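Local coordinates for resiniferatoxin-binding, phosphotriesterase-related protein (Rhodobacter sphaeroides 2.4.1, PDB 3K2G) that probably hydrolyses phosphoric ester bonds, using a pair of zinc ions held at one end of a TIM barrel, at residues H233-H238 / R349-A354; C9-G14 / G203-V208; I299-D304 / T342-N347. One frame throughout, in Å; residues are numbered along the deposited sequence.

Contact 1 (H233-H238 / R349-A354); sequences HTVLCH and RRVFDA. With ZN (zinc ion), chain J.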
ATOM      1  N   HIS B 233      26.473 -18.542   1.483  1.00 13.77           N
ATOM      2  CA  HIS B 233      27.364 -18.008   2.501  1.00 15.08           C
ATOM      3  C   HIS B 233      27.898 -16.643   2.068  1.00 14.98           C
ATOM      4  O   HIS B 233      29.040 -16.266   2.363  1.00 13.50           O
ATOM      5  CB  HIS B 233      28.487 -19.008   2.782  1.00 14.95           C
ATOM      6  CG  HIS B 233      27.999 -20.271   3.420  1.00 15.64           C
ATOM      7  ND1 HIS B 233      27.712 -20.360   4.764  1.00 15.93           N
ATOM      8  CD2 HIS B 233      27.637 -21.461   2.879  1.00 17.88           C
ATOM      9  CE1 HIS B 233      27.192 -21.547   5.025  1.00 19.00           C
ATOM     10  NE2 HIS B 233      27.134 -22.234   3.897  1.00 15.06           N
ATOM     11  N   THR B 234      27.043 -15.924   1.342  1.00 15.35           N
ATOM     12  CA  THR B 234      27.327 -14.574   0.869  1.00 13.89           C
ATOM     13  C   THR B 234      26.394 -13.654   1.657  1.00 14.65           C
ATOM     14  O   THR B 234      25.194 -13.900   1.725  1.00 13.05           O
ATOM     15  CB  THR B 234      27.022 -14.416  -0.635  1.00 15.10           C
ATOM     16  OG1 THR B 234      27.920 -15.235  -1.391  1.00 14.99           O
ATOM     17  CG2 THR B 234      27.182 -12.958  -1.064  1.00 12.70           C
ATOM     18  N   VAL B 235      26.952 -12.606   2.247  1.00 12.47           N
ATOM     19  CA  VAL B 235      26.186 -11.659   3.047  1.00 12.88           C
ATOM     20  C   VAL B 235      26.088 -10.317   2.331  1.00 12.19           C
ATOM     21  O   VAL B 235      27.109  -9.727   1.972  1.00 10.43           O
ATOM     22  CB  VAL B 235      26.857 -11.416   4.422  1.00 14.53           C
ATOM     23  CG1 VAL B 235      26.065 -10.381   5.209  1.00 14.52           C
ATOM     24  CG2 VAL B 235      26.944 -12.731   5.207  1.00 16.90           C
ATOM     25  N   LEU B 236      24.861  -9.847   2.118  1.00 11.09           N
ATOM     26  CA  LEU B 236      24.634  -8.562   1.468  1.00 12.12           C
ATOM     27  C   LEU B 236      24.440  -7.517   2.560  1.00 14.09           C
ATOM     28  O   LEU B 236      23.446  -7.560   3.290  1.00 12.16           O
ATOM     29  CB  LEU B 236      23.382  -8.620   0.590  1.00 11.99           C
ATOM     30  CG  LEU B 236      23.418  -9.604  -0.579  1.00 13.57           C
ATOM     31  CD1 LEU B 236      22.042  -9.677  -1.220  1.00 13.58           C
ATOM     32  CD2 LEU B 236      24.457  -9.163  -1.597  1.00 12.57           C
ATOM     33  N   CYS B 237      25.386  -6.585   2.664  1.00 14.68           N
ATOM     34  CA  CYS B 237      25.347  -5.534   3.686  1.00 14.02           C
ATOM     35  C   CYS B 237      24.440  -4.353   3.387  1.00 13.55           C
ATOM     36  O   CYS B 237      24.098  -4.081   2.237  1.00 11.88           O
ATOM     37  CB  CYS B 237      26.750  -4.970   3.927  1.00 13.16           C
ATOM     38  SG  CYS B 237      27.993  -6.164   4.480  1.00 19.69           S
ATOM     39  N   HIS B 238      24.070  -3.650   4.452  1.00 13.45           N
ATOM     40  CA  HIS B 238      23.261  -2.438   4.349  1.00 13.77           C
ATOM     41  C   HIS B 238      21.908  -2.597   3.671  1.00 13.12           C
ATOM     42  O   HIS B 238      21.559  -1.852   2.754  1.00 13.17           O
ATOM     43  CB  HIS B 238      24.091  -1.367   3.644  1.00 16.28           C
ATOM     44  CG  HIS B 238      25.507  -1.304   4.131  1.00 18.51           C
ATOM     45  ND1 HIS B 238      25.833  -1.410   5.467  1.00 17.99           N
ATOM     46  CD2 HIS B 238      26.679  -1.159   3.466  1.00 19.64           C
ATOM     47  CE1 HIS B 238      27.146  -1.334   5.604  1.00 20.25           C
ATOM     48  NE2 HIS B 238      27.682  -1.182   4.405  1.00 15.89           N
ATOM     49  N   ARG B 349      25.914 -18.160  13.136  1.00 16.60           N
ATOM     50  CA  ARG B 349      26.587 -19.454  13.025  1.00 17.12           C
ATOM     51  C   ARG B 349      26.368 -20.002  11.611  1.00 17.63           C
ATOM     52  O   ARG B 349      27.289 -20.543  10.993  1.00 18.10           O
ATOM     53  CB  ARG B 349      26.034 -20.437  14.060  1.00 17.22           C
ATOM     54  CG  ARG B 349      26.837 -21.732  14.192  1.00 18.68           C
ATOM     55  CD  ARG B 349      26.230 -22.657  15.227  1.00 20.75           C
ATOM     56  NE  ARG B 349      26.981 -23.904  15.365  1.00 22.29           N
ATOM     57  CZ  ARG B 349      26.613 -24.916  16.147  1.00 25.51           C
ATOM     58  NH1 ARG B 349      25.501 -24.835  16.866  1.00 23.13           N
ATOM     59  NH2 ARG B 349      27.355 -26.013  16.209  1.00 25.20           N
ATOM     60  N   ARG B 350      25.145 -19.855  11.102  1.00 17.55           N
ATOM     61  CA  ARG B 350      24.823 -20.325   9.755  1.00 17.16           C
ATOM     62  C   ARG B 350      25.734 -19.678   8.717  1.00 16.62           C
ATOM     63  O   ARG B 350      26.067 -20.288   7.705  1.00 14.03           O
ATOM     64  CB  ARG B 350      23.363 -20.012   9.400  1.00 17.55           C
ATOM     65  CG  ARG B 350      22.339 -20.876  10.116  1.00 20.24           C
ATOM     66  CD  ARG B 350      20.929 -20.555   9.639  1.00 21.14           C
ATOM     67  NE  ARG B 350      19.978 -21.599  10.015  1.00 21.37           N
ATOM     68  CZ  ARG B 350      19.003 -21.448  10.906  1.00 24.91           C
ATOM     69  NH1 ARG B 350      18.841 -20.287  11.529  1.00 20.46           N
ATOM     70  NH2 ARG B 350      18.184 -22.462  11.171  1.00 25.41           N
ATOM     71  N   VAL B 351      26.123 -18.431   8.954  1.00 15.96           N
ATOM     72  CA  VAL B 351      26.998 -17.750   8.014  1.00 14.60           C
ATOM     73  C   VAL B 351      28.320 -18.499   7.855  1.00 15.77           C
ATOM     74  O   VAL B 351      28.834 -18.649   6.744  1.00 12.98           O
ATOM     75  CB  VAL B 351      27.313 -16.306   8.479  1.00 16.97           C
ATOM     76  CG1 VAL B 351      28.349 -15.669   7.549  1.00 14.55           C
ATOM     77  CG2 VAL B 351      26.027 -15.480   8.504  1.00 16.30           C
ATOM     78  N   PHE B 352      28.846 -18.980   8.977  1.00 14.24           N
ATOM     79  CA  PHE B 352      30.127 -19.672   9.010  1.00 16.98           C
ATOM     80  C   PHE B 352      30.056 -21.193   8.958  1.00 16.71           C
ATOM     81  O   PHE B 352      31.073 -21.848   8.743  1.00 15.98           O
ATOM     82  CB  PHE B 352      30.870 -19.286  10.286  1.00 17.34           C
ATOM     83  CG  PHE B 352      31.203 -17.830  10.378  1.00 17.26           C
ATOM     84  CD1 PHE B 352      32.348 -17.330   9.764  1.00 17.20           C
ATOM     85  CD2 PHE B 352      30.394 -16.960  11.104  1.00 17.42           C
ATOM     86  CE1 PHE B 352      32.686 -15.984   9.868  1.00 18.04           C
ATOM     87  CE2 PHE B 352      30.721 -15.607  11.216  1.00 18.97           C
ATOM     88  CZ  PHE B 352      31.874 -15.117  10.599  1.00 17.30           C
ATOM     89  N   ASP B 353      28.867 -21.749   9.150  1.00 17.77           N
ATOM     90  CA  ASP B 353      28.718 -23.199   9.194  1.00 18.94           C
ATOM     91  C   ASP B 353      27.597 -23.728   8.312  1.00 20.30           C
ATOM     92  O   ASP B 353      26.421 -23.570   8.632  1.00 19.75           O
ATOM     93  CB  ASP B 353      28.458 -23.615  10.641  1.00 19.74           C
ATOM     94  CG  ASP B 353      28.673 -25.090  10.873  1.00 21.49           C
ATOM     95  OD1 ASP B 353      28.285 -25.890   9.996  1.00 22.01           O
ATOM     96  OD2 ASP B 353      29.222 -25.442  11.937  1.00 20.04           O
ATOM     97  N   ALA B 354      27.961 -24.377   7.210  1.00 20.67           N
ATOM     98  CA  ALA B 354      26.965 -24.921   6.298  1.00 21.31           C
ATOM     99  C   ALA B 354      26.213 -26.127   6.865  1.00 23.91           C
ATOM    100  O   ALA B 354      25.186 -26.521   6.320  1.00 23.44           O
ATOM    101  CB  ALA B 354      27.624 -25.299   4.974  1.00 22.43           C
TER
HETATM  102 ZN    ZN J 401      29.912  -0.676   4.173  1.00 33.45          ZN
HETATM  103  O   HOH W   1      30.154  -0.146   6.219  1.00 19.45           O
HETATM  104  O   HOH W   2      29.300   1.625   4.537  1.00 28.21           O
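His233 and Val351 bring the two backbones to within 5.5 Å (CA to CA), where the residues leading into strand 234-236 meet the last turn of helix 337-352. The imidazole of His233 makes the polar link: its ND1 donates to Val351 O at 2.8 Å, with an N-H...O angle of 157°. The donor sits well above the carbonyl plane, about 52° out of it. CG of His233, set beside the backbone N (chi1 -67°), starts the ring toward the helix end although CB itself does not point there, and CE1 rests 3.2 Å from Arg350 O. Histidine suits this place because one flat group can give an N-H to Val351 O while its CE1 edge lies against Arg350 O, at the C-terminal end of a helix, where the regular helical bonds run out; such an end would tend to favour a proton on ND1. Next round the ring, NE2 meets CB of Ala354 obliquely, 3.3 Å away, a place that suits a small residue. Deeper in, Val235 CG2 meets Val351 CG1 at 4.0 Å, the two compact side chains crossing at about a right angle. Three residues further on, His238 NE2 binds a zinc ion at 2.3 Å, and Cys237 CB lies over one face of its ring. His209 and Glu177 bind the same metal, and Asp262 holds His238 ND1. Strand 234-236 is hydrogen-bonded between strands 206-208 and 258-261, while Val351 also touches Phe258 and Leu300, placing the end of helix 337-352 against the strands of the TIM barrel, well away from the zinc.

Contact 2 (C9-G14 / G203-V208); sequences CHVRSG and GLPLMV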
ATOM      1  N   CYS B   9      39.190 -23.237   8.610  1.00 19.69           N
ATOM      2  CA  CYS B   9      37.859 -22.935   9.136  1.00 18.48           C
ATOM      3  C   CYS B   9      36.857 -22.605   8.028  1.00 18.62           C
ATOM      4  O   CYS B   9      36.064 -21.664   8.156  1.00 16.34           O
ATOM      5  CB  CYS B   9      37.923 -21.765  10.118  1.00 17.78           C
ATOM      6  SG  CYS B   9      38.915 -22.090  11.592  1.00 20.46           S
ATOM      7  N   HIS B  10      36.893 -23.373   6.940  1.00 17.40           N
ATOM      8  CA  HIS B  10      35.965 -23.156   5.830  1.00 17.03           C
ATOM      9  C   HIS B  10      34.554 -23.450   6.335  1.00 14.91           C
ATOM     10  O   HIS B  10      34.389 -24.044   7.396  1.00 14.70           O
ATOM     11  CB  HIS B  10      36.331 -24.047   4.629  1.00 19.60           C
ATOM     12  CG  HIS B  10      36.348 -25.512   4.936  1.00 22.17           C
ATOM     13  ND1 HIS B  10      35.251 -26.326   4.753  1.00 22.33           N
ATOM     14  CD2 HIS B  10      37.332 -26.311   5.414  1.00 24.15           C
ATOM     15  CE1 HIS B  10      35.559 -27.562   5.104  1.00 24.89           C
ATOM     16  NE2 HIS B  10      36.816 -27.580   5.509  1.00 22.81           N
ATOM     17  N   VAL B  11      33.540 -23.029   5.587  1.00 15.18           N
ATOM     18  CA  VAL B  11      32.157 -23.212   6.020  1.00 16.97           C
ATOM     19  C   VAL B  11      31.692 -24.643   6.287  1.00 18.56           C
ATOM     20  O   VAL B  11      30.674 -24.850   6.947  1.00 15.04           O
ATOM     21  CB  VAL B  11      31.187 -22.531   5.038  1.00 18.36           C
ATOM     22  CG1 VAL B  11      31.444 -21.024   5.046  1.00 14.95           C
ATOM     23  CG2 VAL B  11      31.372 -23.095   3.636  1.00 18.92           C
ATOM     24  N   ARG B  12      32.432 -25.631   5.791  1.00 19.26           N
ATOM     25  CA  ARG B  12      32.059 -27.023   6.029  1.00 20.05           C
ATOM     26  C   ARG B  12      32.986 -27.661   7.068  1.00 19.90           C
ATOM     27  O   ARG B  12      32.983 -28.881   7.253  1.00 17.19           O
ATOM     28  CB  ARG B  12      32.112 -27.825   4.722  1.00 22.03           C
ATOM     29  CG  ARG B  12      31.016 -27.487   3.723  1.00 25.99           C
ATOM     30  CD  ARG B  12      31.134 -28.346   2.468  1.00 30.56           C
ATOM     31  NE  ARG B  12      31.217 -29.776   2.777  1.00 37.76           N
ATOM     32  CZ  ARG B  12      30.194 -30.519   3.188  1.00 38.54           C
ATOM     33  NH1 ARG B  12      28.994 -29.974   3.342  1.00 41.76           N
ATOM     34  NH2 ARG B  12      30.372 -31.811   3.446  1.00 39.18           N
ATOM     35  N   SER B  13      33.771 -26.832   7.752  1.00 19.30           N
ATOM     36  CA  SER B  13      34.711 -27.330   8.755  1.00 19.06           C
ATOM     37  C   SER B  13      34.082 -27.469  10.132  1.00 19.62           C
ATOM     38  O   SER B  13      34.469 -28.336  10.906  1.00 18.99           O
ATOM     39  CB  SER B  13      35.925 -26.399   8.863  1.00 18.87           C
ATOM     40  OG  SER B  13      35.596 -25.210   9.566  1.00 15.86           O
ATOM     41  N   GLY B  14      33.115 -26.613  10.441  1.00 19.57           N
ATOM     42  CA  GLY B  14      32.484 -26.672  11.743  1.00 19.21           C
ATOM     43  C   GLY B  14      33.258 -25.808  12.717  1.00 20.01           C
ATOM     44  O   GLY B  14      32.983 -25.800  13.919  1.00 19.12           O
ATOM     45  N   GLY B 203      36.835 -21.256   0.868  1.00 13.33           N
ATOM     46  CA  GLY B 203      35.640 -21.803   1.484  1.00 12.94           C
ATOM     47  C   GLY B 203      35.138 -20.938   2.631  1.00 13.41           C
ATOM     48  O   GLY B 203      34.296 -21.366   3.430  1.00 13.54           O
ATOM     49  N   LEU B 204      35.653 -19.714   2.715  1.00 13.21           N
ATOM     50  CA  LEU B 204      35.242 -18.779   3.766  1.00 14.26           C
ATOM     51  C   LEU B 204      34.037 -17.960   3.322  1.00 15.37           C
ATOM     52  O   LEU B 204      33.795 -17.796   2.120  1.00 14.39           O
ATOM     53  CB  LEU B 204      36.381 -17.812   4.106  1.00 15.18           C
ATOM     54  CG  LEU B 204      37.563 -18.339   4.916  1.00 14.73           C
ATOM     55  CD1 LEU B 204      38.619 -17.236   5.074  1.00 17.59           C
ATOM     56  CD2 LEU B 204      37.066 -18.816   6.276  1.00 14.11           C
ATOM     57  N   PRO B 205      33.260 -17.434   4.289  1.00 15.65           N
ATOM     58  CA  PRO B 205      32.081 -16.623   3.969  1.00 15.79           C
ATOM     59  C   PRO B 205      32.492 -15.369   3.202  1.00 15.36           C
ATOM     60  O   PRO B 205      33.624 -14.907   3.322  1.00 14.27           O
ATOM     61  CB  PRO B 205      31.514 -16.277   5.342  1.00 17.03           C
ATOM     62  CG  PRO B 205      31.938 -17.432   6.191  1.00 17.94           C
ATOM     63  CD  PRO B 205      33.356 -17.662   5.740  1.00 16.24           C
ATOM     64  N   LEU B 206      31.563 -14.825   2.424  1.00 15.01           N
ATOM     65  CA  LEU B 206      31.811 -13.623   1.634  1.00 15.61           C
ATOM     66  C   LEU B 206      30.805 -12.543   2.028  1.00 14.86           C
ATOM     67  O   LEU B 206      29.599 -12.783   2.065  1.00 12.48           O
ATOM     68  CB  LEU B 206      31.684 -13.937   0.141  1.00 16.92           C
ATOM     69  CG  LEU B 206      31.788 -12.765  -0.839  1.00 18.03           C
ATOM     70  CD1 LEU B 206      33.189 -12.159  -0.777  1.00 16.86           C
ATOM     71  CD2 LEU B 206      31.479 -13.251  -2.252  1.00 16.62           C
HETATM   72  N   MSE B 207      31.311 -11.352   2.327  1.00 15.56           N
HETATM   73  CA  MSE B 207      30.468 -10.238   2.737  1.00 14.79           C
HETATM   74  C   MSE B 207      30.665  -9.086   1.768  1.00 15.07           C
HETATM   75  O   MSE B 207      31.794  -8.657   1.514  1.00 15.86           O
HETATM   76  CB  MSE B 207      30.833  -9.807   4.158  1.00 15.49           C
HETATM   77  CG  MSE B 207      29.973  -8.672   4.722  1.00 19.51           C
HETATM   78 SE   MSE B 207      30.435  -8.272   6.523  1.00 27.10          SE
HETATM   79  CE  MSE B 207      29.578  -9.780   7.390  1.00 20.11           C
ATOM     80  N   VAL B 208      29.561  -8.586   1.227  1.00 14.32           N
ATOM     81  CA  VAL B 208      29.620  -7.506   0.258  1.00 14.49           C
ATOM     82  C   VAL B 208      28.886  -6.234   0.666  1.00 15.26           C
ATOM     83  O   VAL B 208      27.702  -6.256   1.012  1.00 12.49           O
ATOM     84  CB  VAL B 208      29.056  -7.973  -1.109  1.00 15.74           C
ATOM     85  CG1 VAL B 208      29.211  -6.875  -2.147  1.00 14.95           C
ATOM     86  CG2 VAL B 208      29.783  -9.230  -1.571  1.00 14.99           C
TER
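Cys9 meets Leu204 through its backbone, its carbonyl O lying 3.6 Å from Leu204 CD2. His10 and Gly203 bring their CA atoms to 4.6 Å, and His10 CA lies 3.4 Å from Gly203 O. Glycine fits opposite it for two reasons: the backbone of Gly203 has a positive phi of 76°, and a residue without CB lets His10 CB lie directly against it. Gly203 is the first residue to leave helix 186-202, and the chain runs from it into strand 206-208; together with strand 175-178 these form a right-handed beta-alpha-beta crossover of the TIM barrel, so the N-terminal segment is attached just where the helix turns back into the sheet. Val11 N donates to Gly203 O at 2.8 Å in a nearly straight bond (163°). Both methyls of Val11 also touch this oxygen, CG1 at 3.3 Å, and CG1 passes on to Pro205 CG at 3.8 Å, the two side chains sliding past each other in opposite directions. A beta-branched valine can thus touch the acceptor oxygen with two methyls and still reach the proline ring, which Val351 and Phe352 touch as well. Val11 and Arg12 occupy the corners of a type I turn, closed when Ser13 N donates to His10 O at 2.9 Å. Ser13 OG grips the same oxygen at 2.7 Å, in the carbonyl plane, and is also bonded to Arg15 N.

Contact 3 (I299-D304 / T342-N347); sequences ILLSHD and TLMVTN. With ZN (zinc ion), chain I.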
ATOM      1  N   ILE B 299      18.285 -13.590   7.823  1.00 14.02           N
ATOM      2  CA  ILE B 299      18.369 -12.252   8.401  1.00 13.26           C
ATOM      3  C   ILE B 299      19.474 -12.048   9.434  1.00 13.48           C
ATOM      4  O   ILE B 299      19.579 -12.804  10.403  1.00 13.04           O
ATOM      5  CB  ILE B 299      17.019 -11.857   9.038  1.00 14.46           C
ATOM      6  CG1 ILE B 299      15.908 -11.970   7.985  1.00 14.13           C
ATOM      7  CG2 ILE B 299      17.100 -10.433   9.586  1.00 12.80           C
ATOM      8  CD1 ILE B 299      14.522 -11.678   8.509  1.00 14.60           C
ATOM      9  N   LEU B 300      20.284 -11.009   9.220  1.00 12.34           N
ATOM     10  CA  LEU B 300      21.385 -10.659  10.119  1.00 13.03           C
ATOM     11  C   LEU B 300      21.198  -9.224  10.619  1.00 11.99           C
ATOM     12  O   LEU B 300      20.688  -8.373   9.890  1.00 11.49           O
ATOM     13  CB  LEU B 300      22.731 -10.773   9.397  1.00 12.30           C
ATOM     14  CG  LEU B 300      23.105 -12.164   8.870  1.00 11.45           C
ATOM     15  CD1 LEU B 300      24.440 -12.101   8.153  1.00  6.91           C
ATOM     16  CD2 LEU B 300      23.169 -13.150  10.032  1.00  8.95           C
ATOM     17  N   LEU B 301      21.634  -8.968  11.853  1.00 13.00           N
ATOM     18  CA  LEU B 301      21.489  -7.654  12.491  1.00 13.05           C
ATOM     19  C   LEU B 301      22.791  -7.123  13.089  1.00 11.06           C
ATOM     20  O   LEU B 301      23.538  -7.871  13.701  1.00 12.29           O
ATOM     21  CB  LEU B 301      20.475  -7.745  13.627  1.00 13.34           C
ATOM     22  CG  LEU B 301      19.098  -8.368  13.396  1.00 16.39           C
ATOM     23  CD1 LEU B 301      18.391  -8.529  14.744  1.00 15.97           C
ATOM     24  CD2 LEU B 301      18.285  -7.505  12.462  1.00 14.67           C
ATOM     25  N   SER B 302      23.045  -5.827  12.937  1.00 11.14           N
ATOM     26  CA  SER B 302      24.245  -5.217  13.516  1.00 12.41           C
ATOM     27  C   SER B 302      24.100  -3.688  13.462  1.00 11.59           C
ATOM     28  O   SER B 302      23.081  -3.194  12.974  1.00 11.46           O
ATOM     29  CB  SER B 302      25.496  -5.682  12.761  1.00 14.66           C
ATOM     30  OG  SER B 302      26.501  -6.121  13.666  1.00 12.55           O
ATOM     31  N   HIS B 303      25.091  -2.945  13.967  1.00 12.00           N
ATOM     32  CA  HIS B 303      25.020  -1.474  13.957  1.00 12.22           C
ATOM     33  C   HIS B 303      25.904  -0.794  12.914  1.00 12.22           C
ATOM     34  O   HIS B 303      25.654   0.352  12.525  1.00 11.54           O
ATOM     35  CB  HIS B 303      25.447  -0.851  15.299  1.00 13.57           C
ATOM     36  CG  HIS B 303      24.971  -1.576  16.519  1.00 14.51           C
ATOM     37  ND1 HIS B 303      25.536  -2.757  16.950  1.00 13.08           N
ATOM     38  CD2 HIS B 303      24.054  -1.234  17.454  1.00 14.36           C
ATOM     39  CE1 HIS B 303      24.992  -3.110  18.100  1.00 14.26           C
ATOM     40  NE2 HIS B 303      24.088  -2.203  18.430  1.00 12.73           N
ATOM     41  N   ASP B 304      26.950  -1.483  12.477  1.00 11.65           N
ATOM     42  CA  ASP B 304      27.905  -0.902  11.542  1.00 14.14           C
ATOM     43  C   ASP B 304      28.510   0.368  12.153  1.00 13.80           C
ATOM     44  O   ASP B 304      28.598   1.416  11.506  1.00 14.12           O
ATOM     45  CB  ASP B 304      27.271  -0.562  10.188  1.00 13.83           C
ATOM     46  CG  ASP B 304      28.314  -0.156   9.154  1.00 16.53           C
ATOM     47  OD1 ASP B 304      29.483  -0.564   9.318  1.00 16.29           O
ATOM     48  OD2 ASP B 304      27.981   0.549   8.177  1.00 15.65           O
ATOM     49  N   THR B 342      17.437 -16.949  17.079  1.00 19.16           N
ATOM     50  CA  THR B 342      17.812 -17.299  15.710  1.00 20.94           C
ATOM     51  C   THR B 342      18.594 -16.161  15.043  1.00 19.52           C
ATOM     52  O   THR B 342      19.590 -16.385  14.357  1.00 15.82           O
ATOM     53  CB  THR B 342      16.553 -17.615  14.860  1.00 23.20           C
ATOM     54  OG1 THR B 342      15.934 -18.810  15.351  1.00 18.62           O
ATOM     55  CG2 THR B 342      16.920 -17.799  13.389  1.00 23.35           C
ATOM     56  N   LEU B 343      18.138 -14.938  15.267  1.00 17.52           N
ATOM     57  CA  LEU B 343      18.774 -13.766  14.685  1.00 17.82           C
ATOM     58  C   LEU B 343      20.175 -13.473  15.213  1.00 16.00           C
ATOM     59  O   LEU B 343      21.070 -13.165  14.433  1.00 16.31           O
ATOM     60  CB  LEU B 343      17.882 -12.533  14.894  1.00 20.00           C
ATOM     61  CG  LEU B 343      16.541 -12.572  14.156  1.00 20.05           C
ATOM     62  CD1 LEU B 343      15.654 -11.431  14.610  1.00 20.88           C
ATOM     63  CD2 LEU B 343      16.792 -12.492  12.667  1.00 20.90           C
HETATM   64  N   MSE B 344      20.367 -13.587  16.525  1.00 15.06           N
HETATM   65  CA  MSE B 344      21.661 -13.274  17.137  1.00 15.83           C
HETATM   66  C   MSE B 344      22.650 -14.409  17.341  1.00 16.17           C
HETATM   67  O   MSE B 344      23.822 -14.159  17.635  1.00 15.28           O
HETATM   68  CB  MSE B 344      21.445 -12.596  18.490  1.00 18.51           C
HETATM   69  CG  MSE B 344      20.615 -11.324  18.415  1.00 21.33           C
HETATM   70 SE   MSE B 344      21.275 -10.011  17.141  1.00 26.11          SE
HETATM   71  CE  MSE B 344      22.897  -9.537  18.093  1.00 20.90           C
ATOM     72  N   VAL B 345      22.195 -15.653  17.206  1.00 15.94           N
ATOM     73  CA  VAL B 345      23.083 -16.791  17.421  1.00 16.67           C
ATOM     74  C   VAL B 345      23.066 -17.777  16.266  1.00 16.57           C
ATOM     75  O   VAL B 345      24.088 -18.006  15.616  1.00 16.06           O
ATOM     76  CB  VAL B 345      22.708 -17.567  18.716  1.00 17.67           C
ATOM     77  CG1 VAL B 345      23.629 -18.770  18.887  1.00 19.27           C
ATOM     78  CG2 VAL B 345      22.808 -16.657  19.932  1.00 18.46           C
ATOM     79  N   THR B 346      21.900 -18.354  16.007  1.00 17.74           N
ATOM     80  CA  THR B 346      21.780 -19.345  14.947  1.00 17.10           C
ATOM     81  C   THR B 346      22.166 -18.824  13.563  1.00 17.09           C
ATOM     82  O   THR B 346      22.958 -19.457  12.865  1.00 14.53           O
ATOM     83  CB  THR B 346      20.352 -19.932  14.890  1.00 20.40           C
ATOM     84  OG1 THR B 346      19.902 -20.225  16.221  1.00 20.01           O
ATOM     85  CG2 THR B 346      20.350 -21.231  14.086  1.00 18.66           C
ATOM     86  N   ASN B 347      21.633 -17.675  13.159  1.00 15.06           N
ATOM     87  CA  ASN B 347      21.970 -17.159  11.840  1.00 15.13           C
ATOM     88  C   ASN B 347      23.450 -16.824  11.701  1.00 15.38           C
ATOM     89  O   ASN B 347      24.063 -17.165  10.693  1.00 13.37           O
ATOM     90  CB  ASN B 347      21.091 -15.962  11.483  1.00 14.54           C
ATOM     91  CG  ASN B 347      19.667 -16.379  11.149  1.00 17.63           C
ATOM     92  OD1 ASN B 347      19.361 -17.572  11.087  1.00 13.50           O
ATOM     93  ND2 ASN B 347      18.798 -15.405  10.925  1.00 11.14           N
TER
HETATM   94 ZN    ZN I 400      30.850  -1.338   7.613  1.00 22.19          ZN
HETATM   95  O   HOH W   3      22.556 -11.420  12.856  1.00 18.41           O
HETATM   96  O   HOH W   1      30.154  -0.146   6.219  1.00 19.45           O
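Asn347 ND2 is gripped by two carbonyls: it donates to Ile299 O across the contact, at 2.8 Å and 158°, and to Leu296 O just ahead of the strand. Ile299 O lies close to the plane of the amide, whose OD1 takes a bond from Arg350 NH1. Strand 299-301 and helix 342-347 pass with their axes 7.6 Å apart and inclined at 108°. Leu343 CD2 lies beside Ile299, 3.7 Å from its CB, the two side chains pointing the same way. Leu301 faces the helix and sends CD1 between Leu343 CD1 and the selenium of Met344 (a selenomethionine), each 4.0 Å away. The bend at chi2 (-54°) sets the selenium of Met344 beside this leucine, a fit open to a flexible, unbranched side chain. Leu300 has its CB turned from the helix, yet CD2 returns to touch Asn347 CB. A water joins the backbones, accepting from Leu301 N and donating to Leu343 O; Asn347 N meanwhile bonds Thr342 O, five residues back, in a wide pi-type turn. Beyond the strand, Asp304 OD1 binds a zinc ion at 2.3 Å, along with His34, His36 and Glu177, and OD2 accepts from a zinc-bound water. An asparagine amide whose nitrogen meets two carbonyls and whose oxygen takes a bond from Arg350 has its flip settled, and so ties strand start to helix in a buried, otherwise largely apolar interface.

In the fold
From the N terminus, contact 2 comes first: residues 9-14 wait almost two hundred residues before 203-208 closes their loop, about midway through the barrel's succession of strands and helices. Contact 1 opens afterwards at 233-238 and closes only at 349-354, near the C-terminal end. Contact 3, from 299-304 to 342-347, opens and closes entirely within that interval and shares helix 337-352 with contact 1. Contacts 1 and 2 adjoin through neighbouring strands and a probable hydrogen bond from Ala354 N to Val11 O, so segments near the two ends of the chain meet there. Contacts 1 and 3 converge again at the metal site, where one zinc-bound water belongs to both.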